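Local coordinates for protein transketolase (Campylobacter jejuni, PDB 3L84) that belongs to the transketolase family of thiamine diphosphate-binding enzymes and is built as a homodimer of chains with three family domains each, at residues 412-417 / 439-444; 468-473 / 494-499; 339-344 / 368-373. All coordinates share one frame; numbering follows the deposited sequence.

Contact 1 (412-417 / 439-444); sequences ATFFIF and FTHDSI
With CG of Phe414 anti to its carbonyl carbon (chi1 -69°) and CG of His441 placed likewise (chi1 -68°), the two rings meet where the neighbouring parallel strands end. Phe414 CE1 lies over the centre of one face of the His441 imidazole, 3.3 Å above the plane. The planes are inclined at 41°, neither a stack nor an edge-to-face pair. Thr440 OG1 lies at the edge of the Phe414 ring, in its plane, 3.7 Å from Phe414 CD1.

The imidazole is held by a bond from His441 ND1 to Thr440 OG1 of 2.8 Å, with OG1 somewhat out of the imidazole plane. Asn369, on the short helix 366-369, is a second partner of that hydroxyl. Phe415 turns to the other side, and its CD1 packs 3.6 Å from Phe439 CB; the two rings are nearly parallel but slid apart.

Between these aromatic pairs the backbones are joined as in a parallel sheet: Thr440 N donates to Thr413 O, and Phe415 N to Thr440 O at 2.8 Å. A water then bridges the parting chains, accepting from Ile416 N and donating to His441 O at 2.7 Å. The contact lies at the C-terminal ends of the two strands of a beta-alpha-beta unit: strand 408-414, helix 418-431, strand 436-440. Thr440 OG1 accepts from His441 ND1, and the amide oxygen Asn369 OD1 can only accept, so the hydroxyl would be expected to pass its own proton toward Asn369, forming a short relay.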
loop_
_atom_site.group_PDB
_atom_site.type_symbol
_atom_site.label_atom_id
_atom_site.label_comp_id
_atom_site.label_asym_id
_atom_site.label_seq_id
_atom_site.Cartn_x
_atom_site.Cartn_y
_atom_site.Cartn_z
ATOM N N ALA A 412 -6.716 -12.532 3.970
ATOM C CA ALA A 412 -7.525 -12.579 2.759
ATOM C C ALA A 412 -8.104 -11.243 2.396
ATOM O O ALA A 412 -8.605 -10.505 3.253
ATOM C CB ALA A 412 -8.639 -13.646 2.885
ATOM N N THR A 413 -8.104 -10.957 1.097
ATOM C CA THR A 413 -8.823 -9.823 0.525
ATOM C C THR A 413 -8.946 -10.035 -0.983
ATOM O O THR A 413 -8.495 -11.068 -1.529
ATOM C CB THR A 413 -8.125 -8.467 0.865
ATOM O OG1 THR A 413 -8.920 -7.378 0.373
ATOM C CG2 THR A 413 -6.696 -8.364 0.297
ATOM N N PHE A 414 -9.576 -9.106 -1.663
ATOM C CA PHE A 414 -9.547 -9.134 -3.120
ATOM C C PHE A 414 -8.142 -8.855 -3.602
ATOM O O PHE A 414 -7.385 -8.044 -3.014
ATOM C CB PHE A 414 -10.431 -8.021 -3.709
ATOM C CG PHE A 414 -11.933 -8.184 -3.512
ATOM C CD1 PHE A 414 -12.539 -9.415 -3.440
ATOM C CD2 PHE A 414 -12.752 -7.044 -3.445
ATOM C CE1 PHE A 414 -13.919 -9.534 -3.281
ATOM C CE2 PHE A 414 -14.132 -7.187 -3.300
ATOM C CZ PHE A 414 -14.697 -8.414 -3.238
ATOM N N PHE A 415 -7.772 -9.444 -4.737
ATOM C CA PHE A 415 -6.426 -9.251 -5.270
ATOM C C PHE A 415 -6.137 -7.777 -5.543
ATOM O O PHE A 415 -5.006 -7.328 -5.358
ATOM C CB PHE A 415 -6.270 -10.104 -6.544
ATOM C CG PHE A 415 -4.853 -10.279 -7.062
ATOM C CD1 PHE A 415 -3.752 -10.309 -6.214
ATOM C CD2 PHE A 415 -4.650 -10.499 -8.418
ATOM C CE1 PHE A 415 -2.475 -10.552 -6.722
ATOM C CE2 PHE A 415 -3.384 -10.753 -8.911
ATOM C CZ PHE A 415 -2.327 -10.758 -8.072
ATOM N N ILE A 416 -7.120 -6.975 -5.960
ATOM C CA ILE A 416 -6.810 -5.580 -6.197
ATOM C C ILE A 416 -6.360 -4.880 -4.906
ATOM O O ILE A 416 -5.500 -3.982 -4.933
ATOM C CB ILE A 416 -8.021 -4.854 -6.817
ATOM C CG1 ILE A 416 -7.665 -3.426 -7.210
ATOM C CG2 ILE A 416 -9.233 -4.865 -5.912
ATOM C CD1 ILE A 416 -6.452 -3.319 -8.164
ATOM N N PHE A 417 -6.855 -5.289 -3.750
ATOM C CA PHE A 417 -6.520 -4.696 -2.466
ATOM C C PHE A 417 -5.311 -5.316 -1.816
ATOM O O PHE A 417 -4.898 -4.888 -0.723
ATOM C CB PHE A 417 -7.754 -4.620 -1.531
ATOM C CG PHE A 417 -8.885 -3.934 -2.138
ATOM C CD1 PHE A 417 -8.675 -2.810 -2.960
ATOM C CD2 PHE A 417 -10.164 -4.419 -1.980
ATOM C CE1 PHE A 417 -9.741 -2.152 -3.598
ATOM C CE2 PHE A 417 -11.238 -3.752 -2.637
ATOM C CZ PHE A 417 -11.001 -2.668 -3.436
ATOM N N PHE A 439 -5.994 -14.206 -2.224
ATOM C CA PHE A 439 -6.415 -13.083 -3.057
ATOM C C PHE A 439 -7.431 -13.572 -4.070
ATOM O O PHE A 439 -7.045 -14.161 -5.076
ATOM C CB PHE A 439 -5.222 -12.470 -3.774
ATOM C CG PHE A 439 -4.143 -11.878 -2.886
ATOM C CD1 PHE A 439 -4.438 -11.103 -1.786
ATOM C CD2 PHE A 439 -2.821 -12.054 -3.208
ATOM C CE1 PHE A 439 -3.418 -10.531 -1.030
ATOM C CE2 PHE A 439 -1.806 -11.490 -2.457
ATOM C CZ PHE A 439 -2.102 -10.748 -1.373
ATOM N N THR A 440 -8.702 -13.259 -3.874
ATOM C CA THR A 440 -9.731 -13.674 -4.798
ATOM C C THR A 440 -10.049 -12.543 -5.760
ATOM O O THR A 440 -9.472 -11.437 -5.686
ATOM C CB THR A 440 -11.001 -14.166 -4.091
ATOM O OG1 THR A 440 -11.728 -13.058 -3.545
ATOM C CG2 THR A 440 -10.665 -15.164 -2.987
ATOM N N HIS A 441 -10.900 -12.797 -6.728
ATOM C CA HIS A 441 -11.354 -11.775 -7.670
ATOM C C HIS A 441 -10.167 -11.292 -8.479
ATOM O O HIS A 441 -9.848 -10.114 -8.571
ATOM C CB HIS A 441 -12.086 -10.661 -6.934
ATOM C CG HIS A 441 -13.396 -11.091 -6.359
ATOM N ND1 HIS A 441 -13.505 -12.108 -5.432
ATOM C CD2 HIS A 441 -14.651 -10.647 -6.589
ATOM C CE1 HIS A 441 -14.783 -12.270 -5.120
ATOM N NE2 HIS A 441 -15.499 -11.414 -5.830
ATOM N N ASP A 442 -9.529 -12.229 -9.159
ATOM C CA ASP A 442 -8.172 -11.995 -9.702
ATOM C C ASP A 442 -8.049 -11.271 -11.019
ATOM O O ASP A 442 -6.922 -11.030 -11.425
ATOM C CB ASP A 442 -7.427 -13.330 -9.847
ATOM C CG ASP A 442 -7.942 -14.210 -10.974
ATOM O OD1 ASP A 442 -9.154 -14.248 -11.202
ATOM O OD2 ASP A 442 -7.104 -14.939 -11.561
ATOM N N SER A 443 -9.134 -10.906 -11.679
ATOM C CA SER A 443 -9.007 -10.388 -13.027
ATOM C C SER A 443 -10.220 -9.572 -13.432
ATOM O O SER A 443 -11.149 -9.357 -12.662
ATOM C CB SER A 443 -8.810 -11.529 -14.033
ATOM O OG SER A 443 -10.057 -12.163 -14.277
ATOM N N ILE A 444 -10.219 -9.140 -14.688
ATOM C CA ILE A 444 -11.389 -8.518 -15.338
ATOM C C ILE A 444 -12.628 -9.395 -15.257
ATOM O O ILE A 444 -13.726 -8.878 -15.455
ATOM C CB ILE A 444 -11.108 -8.186 -16.828
ATOM C CG1 ILE A 444 -10.465 -9.364 -17.602
ATOM C CG2 ILE A 444 -10.205 -6.957 -16.925
ATOM C CD1 ILE A 444 -10.587 -9.246 -19.153
HETATM O O HOH W 1 -9.659 -7.867 -7.044
#

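Contact 2 (468-473 / 494-499); sequences FLTFRP and AFVLSR
Strands 469-471 and 494-496 run parallel, their axes 4.8 Å apart at closest and 23° from aligned, joined by hydrogen bonds from Ala494 N to Leu469 O, Phe471 N to Ala494 O and, at 2.8 Å, Val496 N to Phe471 O.

On one face of this pair Phe471 and Phe495 lie side by side and point the same way. Phe471 CD2 rests over a face of the Phe495 ring, 4.2 Å from Phe495 CE1, though the rings barely overlap. The other face carries Thr470 and Ala494. The Phe468 ring meets Ala494 edge on, its CE2 4.1 Å from Ala494 CB and Ala494 N near the ring plane. Thr470 CG2, anti to its backbone N, touches Val496 CG2 at 3.9 Å. Val496 CG1 meets Arg472 CD at 3.9 Å, crossing at a slant an arginine chain extended from CG to NE. Pro473 CG abuts Leu497 CD2 at 3.8 Å, and a water donates to both Pro473 O and Val496 O.

The Arg472 guanidinium bonds to Asp442, Glu536 and Ser533. Helix 476-488, the crossover of this beta-alpha-beta unit, covers the phenylalanine face, where Trp483 stacks on Phe495; helix 458-464 packs against Thr470, and strand 436-440 flanks strand 493-496.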
loop_
_atom_site.group_PDB
_atom_site.type_symbol
_atom_site.label_atom_id
_atom_site.label_comp_id
_atom_site.label_asym_id
_atom_site.label_seq_id
_atom_site.Cartn_x
_atom_site.Cartn_y
_atom_site.Cartn_z
ATOM N N PHE A 468 8.688 -15.114 -2.417
ATOM C CA PHE A 468 7.255 -15.348 -2.485
ATOM C C PHE A 468 6.997 -16.338 -3.561
ATOM O O PHE A 468 7.628 -16.287 -4.666
ATOM C CB PHE A 468 6.462 -14.088 -2.861
ATOM C CG PHE A 468 5.477 -13.646 -1.823
ATOM C CD1 PHE A 468 5.863 -12.747 -0.893
ATOM C CD2 PHE A 468 4.216 -14.219 -1.713
ATOM C CE1 PHE A 468 5.053 -12.345 0.048
ATOM C CE2 PHE A 468 3.351 -13.756 -0.709
ATOM C CZ PHE A 468 3.787 -12.861 0.171
ATOM N N LEU A 469 6.071 -17.234 -3.316
ATOM C CA LEU A 469 5.484 -18.039 -4.386
ATOM C C LEU A 469 4.121 -17.462 -4.738
ATOM O O LEU A 469 3.350 -17.173 -3.834
ATOM C CB LEU A 469 5.330 -19.482 -3.946
ATOM C CG LEU A 469 6.629 -20.189 -3.590
ATOM C CD1 LEU A 469 6.342 -21.626 -3.145
ATOM C CD2 LEU A 469 7.622 -20.187 -4.768
ATOM N N THR A 470 3.815 -17.304 -6.009
ATOM C CA THR A 470 2.542 -16.722 -6.401
ATOM C C THR A 470 1.813 -17.811 -7.189
ATOM O O THR A 470 2.099 -18.033 -8.375
ATOM C CB THR A 470 2.706 -15.458 -7.235
ATOM O OG1 THR A 470 3.555 -14.547 -6.495
ATOM C CG2 THR A 470 1.374 -14.752 -7.511
ATOM N N PHE A 471 0.861 -18.481 -6.563
ATOM C CA PHE A 471 0.105 -19.555 -7.208
ATOM C C PHE A 471 -1.159 -19.023 -7.835
ATOM O O PHE A 471 -1.912 -18.295 -7.184
ATOM C CB PHE A 471 -0.271 -20.629 -6.212
ATOM C CG PHE A 471 0.885 -21.395 -5.672
ATOM C CD1 PHE A 471 1.502 -22.359 -6.435
ATOM C CD2 PHE A 471 1.374 -21.136 -4.406
ATOM C CE1 PHE A 471 2.552 -23.108 -5.918
ATOM C CE2 PHE A 471 2.431 -21.890 -3.912
ATOM C CZ PHE A 471 2.993 -22.852 -4.686
ATOM N N ARG A 472 -1.423 -19.369 -9.088
ATOM C CA ARG A 472 -2.661 -18.974 -9.778
ATOM C C ARG A 472 -3.271 -20.254 -10.375
ATOM O O ARG A 472 -3.118 -20.542 -11.566
ATOM C CB ARG A 472 -2.407 -17.895 -10.795
ATOM C CG ARG A 472 -3.617 -17.347 -11.447
ATOM C CD ARG A 472 -3.353 -16.057 -12.255
ATOM N NE ARG A 472 -4.593 -15.505 -12.830
ATOM C CZ ARG A 472 -4.962 -15.538 -14.097
ATOM N NH1 ARG A 472 -4.188 -15.999 -15.053
ATOM N NH2 ARG A 472 -6.132 -15.014 -14.400
ATOM N N PRO A 473 -3.966 -21.046 -9.549
ATOM C CA PRO A 473 -4.398 -22.372 -9.988
ATOM C C PRO A 473 -5.511 -22.291 -11.016
ATOM O O PRO A 473 -6.378 -21.415 -10.947
ATOM C CB PRO A 473 -4.890 -23.031 -8.699
ATOM C CG PRO A 473 -5.256 -21.902 -7.826
ATOM C CD PRO A 473 -4.234 -20.826 -8.109
ATOM N N ALA A 494 1.247 -16.656 -1.975
ATOM C CA ALA A 494 -0.004 -16.067 -2.308
ATOM C C ALA A 494 -0.795 -17.022 -3.201
ATOM O O ALA A 494 -0.213 -17.733 -4.028
ATOM C CB ALA A 494 0.182 -14.743 -3.046
ATOM N N PHE A 495 -2.111 -17.019 -3.041
ATOM C CA PHE A 495 -3.056 -17.775 -3.842
ATOM C C PHE A 495 -3.942 -16.773 -4.569
ATOM O O PHE A 495 -4.673 -15.998 -3.946
ATOM C CB PHE A 495 -3.865 -18.700 -2.937
ATOM C CG PHE A 495 -3.030 -19.755 -2.285
ATOM C CD1 PHE A 495 -2.866 -21.007 -2.863
ATOM C CD2 PHE A 495 -2.348 -19.483 -1.153
ATOM C CE1 PHE A 495 -2.073 -21.974 -2.223
ATOM C CE2 PHE A 495 -1.560 -20.430 -0.551
ATOM C CZ PHE A 495 -1.420 -21.663 -1.091
ATOM N N VAL A 496 -3.868 -16.803 -5.897
ATOM C CA VAL A 496 -4.565 -15.865 -6.771
ATOM C C VAL A 496 -5.722 -16.630 -7.424
ATOM O O VAL A 496 -5.492 -17.578 -8.192
ATOM C CB VAL A 496 -3.597 -15.277 -7.779
ATOM C CG1 VAL A 496 -4.317 -14.388 -8.844
ATOM C CG2 VAL A 496 -2.461 -14.497 -7.112
ATOM N N LEU A 497 -6.936 -16.258 -7.027
ATOM C CA LEU A 497 -8.105 -17.104 -7.170
ATOM C C LEU A 497 -9.232 -16.375 -7.917
ATOM O O LEU A 497 -9.413 -15.162 -7.771
ATOM C CB LEU A 497 -8.576 -17.527 -5.781
ATOM C CG LEU A 497 -7.503 -18.236 -4.942
ATOM C CD1 LEU A 497 -7.903 -18.223 -3.479
ATOM C CD2 LEU A 497 -7.185 -19.610 -5.465
ATOM N N SER A 498 -10.031 -17.131 -8.680
ATOM C CA SER A 498 -11.088 -16.553 -9.490
ATOM C C SER A 498 -12.390 -16.358 -8.762
ATOM O O SER A 498 -12.732 -17.144 -7.850
ATOM C CB SER A 498 -11.343 -17.415 -10.727
ATOM O OG SER A 498 -11.996 -18.635 -10.383
ATOM N N ARG A 499 -13.120 -15.308 -9.147
ATOM C CA ARG A 499 -14.521 -15.115 -8.753
ATOM C C ARG A 499 -15.388 -16.141 -9.477
ATOM O O ARG A 499 -16.337 -16.701 -8.940
ATOM C CB ARG A 499 -14.968 -13.680 -9.131
ATOM C CG ARG A 499 -16.344 -13.337 -8.643
ATOM C CD ARG A 499 -16.907 -12.064 -9.240
ATOM N NE ARG A 499 -18.191 -11.783 -8.569
ATOM C CZ ARG A 499 -19.226 -11.134 -9.095
ATOM N NH1 ARG A 499 -20.328 -10.965 -8.359
ATOM N NH2 ARG A 499 -19.190 -10.665 -10.344
HETATM O O HOH W 2 -7.114 -19.076 -9.909
#

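Contact 3 (339-344 / 368-373); sequences ATRDSN and SNKTEL
Ser368 O accepts from Arg341 NH1 at 2.9 Å, a bond that lies in the carbonyl plane on a lone pair and almost exactly in the guanidinium plane. It ties the first turn of helix 340-354 to the end of the short helix 366-369, within the pyrimidine-binding domain of the transketolase fold. The same NH1 donates to a water at 2.8 Å, and that water lies 3.2 Å from Ser368 OG, so Arg341 meets Ser368 both directly and through solvent.

Lys370, the first residue past the short helix, has a positive phi (62°). Its side chain runs back over the arginine; a bend at chi2 (-59°) turns CD aside, and Lys370 CE lies over one face of the guanidinium, 3.7 Å above the plane and toward its rim. A further bend at chi4 turns NZ toward Asp342, where Lys370 NZ forms a salt bridge with Asp342 OD1 at 2.9 Å, on the syn side of the carboxylate and modestly out of its plane. The aspartate would be expected to offset the repulsion between the two like-charged side chains, Arg341 NE and Lys370 NZ being 4.7 Å apart.

Arg341 NE also makes a weak hydrogen bond to Arg499 O, so Arg341 also reaches the loop after strand 493-496. Against the helix backbone, Lys370 CB rests 3.5 Å from Arg341 O.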
loop_
_atom_site.group_PDB
_atom_site.type_symbol
_atom_site.label_atom_id
_atom_site.label_comp_id
_atom_site.label_asym_id
_atom_site.label_seq_id
_atom_site.Cartn_x
_atom_site.Cartn_y
_atom_site.Cartn_z
ATOM N N ALA A 339 -15.166 -22.216 -9.315
ATOM C CA ALA A 339 -14.335 -21.053 -9.133
ATOM C C ALA A 339 -13.232 -21.409 -8.135
ATOM O O ALA A 339 -13.503 -22.054 -7.110
ATOM C CB ALA A 339 -15.177 -19.925 -8.556
ATOM N N THR A 340 -11.996 -20.952 -8.362
ATOM C CA THR A 340 -10.930 -21.346 -7.437
ATOM C C THR A 340 -11.068 -20.627 -6.089
ATOM O O THR A 340 -10.520 -21.110 -5.114
ATOM C CB THR A 340 -9.565 -21.213 -8.065
ATOM O OG1 THR A 340 -9.395 -19.905 -8.602
ATOM C CG2 THR A 340 -9.348 -22.311 -9.134
ATOM N N ARG A 341 -11.852 -19.561 -5.946
ATOM C CA ARG A 341 -12.143 -19.072 -4.595
ATOM C C ARG A 341 -12.874 -20.160 -3.786
ATOM O O ARG A 341 -12.696 -20.247 -2.568
ATOM C CB ARG A 341 -12.953 -17.770 -4.587
ATOM C CG ARG A 341 -14.339 -17.826 -5.173
ATOM C CD ARG A 341 -15.033 -16.512 -4.972
ATOM N NE ARG A 341 -16.300 -16.422 -5.703
ATOM C CZ ARG A 341 -17.279 -15.559 -5.450
ATOM N NH1 ARG A 341 -17.264 -14.769 -4.392
ATOM N NH2 ARG A 341 -18.336 -15.540 -6.268
ATOM N N ASP A 342 -13.735 -20.936 -4.434
ATOM C CA ASP A 342 -14.534 -21.964 -3.794
ATOM C C ASP A 342 -13.728 -23.210 -3.482
ATOM O O ASP A 342 -13.830 -23.740 -2.366
ATOM C CB ASP A 342 -15.752 -22.311 -4.659
ATOM C CG ASP A 342 -16.750 -21.194 -4.749
ATOM O OD1 ASP A 342 -16.885 -20.407 -3.797
ATOM O OD2 ASP A 342 -17.465 -21.108 -5.773
ATOM N N SER A 343 -12.910 -23.714 -4.414
ATOM C CA SER A 343 -12.003 -24.793 -4.059
ATOM C C SER A 343 -11.112 -24.351 -2.914
ATOM O O SER A 343 -10.884 -25.107 -1.966
ATOM C CB SER A 343 -11.169 -25.266 -5.248
ATOM O OG SER A 343 -10.459 -24.201 -5.860
ATOM N N ASN A 344 -10.615 -23.126 -2.969
ATOM C CA ASN A 344 -9.702 -22.672 -1.918
ATOM C C ASN A 344 -10.387 -22.612 -0.575
ATOM O O ASN A 344 -9.777 -23.009 0.435
ATOM C CB ASN A 344 -9.049 -21.354 -2.316
ATOM C CG ASN A 344 -7.954 -20.965 -1.360
ATOM O OD1 ASN A 344 -8.159 -20.118 -0.432
ATOM N ND2 ASN A 344 -6.834 -21.582 -1.510
ATOM N N SER A 368 -17.270 -13.052 0.266
ATOM C CA SER A 368 -16.775 -12.986 -1.124
ATOM C C SER A 368 -15.471 -13.740 -1.313
ATOM O O SER A 368 -15.264 -14.319 -2.371
ATOM C CB SER A 368 -16.552 -11.543 -1.540
ATOM O OG SER A 368 -17.756 -10.808 -1.512
ATOM N N ASN A 369 -14.579 -13.722 -0.326
ATOM C CA ASN A 369 -13.300 -14.440 -0.417
ATOM C C ASN A 369 -13.464 -15.935 -0.126
ATOM O O ASN A 369 -12.527 -16.692 -0.354
ATOM C CB ASN A 369 -12.266 -13.888 0.552
ATOM C CG ASN A 369 -11.841 -12.444 0.303
ATOM O OD1 ASN A 369 -11.912 -11.915 -0.848
ATOM N ND2 ASN A 369 -11.366 -11.827 1.320
ATOM N N LYS A 370 -14.616 -16.332 0.419
ATOM C CA LYS A 370 -14.934 -17.712 0.804
ATOM C C LYS A 370 -14.011 -18.267 1.868
ATOM O O LYS A 370 -13.635 -19.465 1.862
ATOM C CB LYS A 370 -14.981 -18.626 -0.418
ATOM C CG LYS A 370 -15.947 -18.167 -1.498
ATOM C CD LYS A 370 -17.370 -18.071 -1.007
ATOM C CE LYS A 370 -18.341 -17.597 -2.099
ATOM N NZ LYS A 370 -18.993 -18.777 -2.720
ATOM N N THR A 371 -13.691 -17.443 2.865
ATOM C CA THR A 371 -12.743 -17.803 3.894
ATOM C C THR A 371 -13.363 -18.234 5.215
ATOM O O THR A 371 -12.632 -18.619 6.125
ATOM C CB THR A 371 -11.787 -16.594 4.164
ATOM O OG1 THR A 371 -12.567 -15.385 4.324
ATOM C CG2 THR A 371 -10.864 -16.423 2.981
ATOM N N GLU A 372 -14.682 -18.222 5.353
ATOM C CA GLU A 372 -15.270 -18.685 6.613
ATOM C C GLU A 372 -14.852 -20.111 6.909
ATOM O O GLU A 372 -15.005 -21.005 6.084
ATOM C CB GLU A 372 -16.807 -18.588 6.575
ATOM C CG GLU A 372 -17.527 -18.990 7.886
ATOM C CD GLU A 372 -19.037 -18.800 7.816
ATOM O OE1 GLU A 372 -19.562 -18.197 6.860
ATOM O OE2 GLU A 372 -19.722 -19.325 8.726
ATOM N N LEU A 373 -14.387 -20.313 8.147
ATOM C CA LEU A 373 -14.014 -21.604 8.664
ATOM C C LEU A 373 -15.253 -22.081 9.424
ATOM O O LEU A 373 -15.530 -21.665 10.560
ATOM C CB LEU A 373 -12.771 -21.503 9.542
ATOM C CG LEU A 373 -11.569 -20.866 8.852
ATOM C CD1 LEU A 373 -10.482 -20.633 9.901
ATOM C CD2 LEU A 373 -11.087 -21.661 7.626
HETATM O O HOH W 3 -10.819 -18.828 -0.893
HETATM O O HOH W 4 -19.155 -12.781 -3.659
#

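Along the chain the contacts come in series: 339-344/368-373 closes before 412-417/439-444 opens, and that closes before 468-473/494-499. All three lie in the pyrimidine-binding domain. Contacts 1 and 2 have centres about 9 Å apart and belong to one parallel six-stranded sheet, in which strands 436-440 and 493-496 are neighbours; Phe439 bonds through its backbone to Phe495 and Leu497. The centre of contact 3 is about 12 Å from each of the others. It joins contact 1 through Asn369 and Thr440, and contact 2 through Thr340 and Ser498. The start of helix 340-354 and the end of helix 366-369 are thus bonded to the C-terminal ends of the sheet strands, or to the residues that follow them.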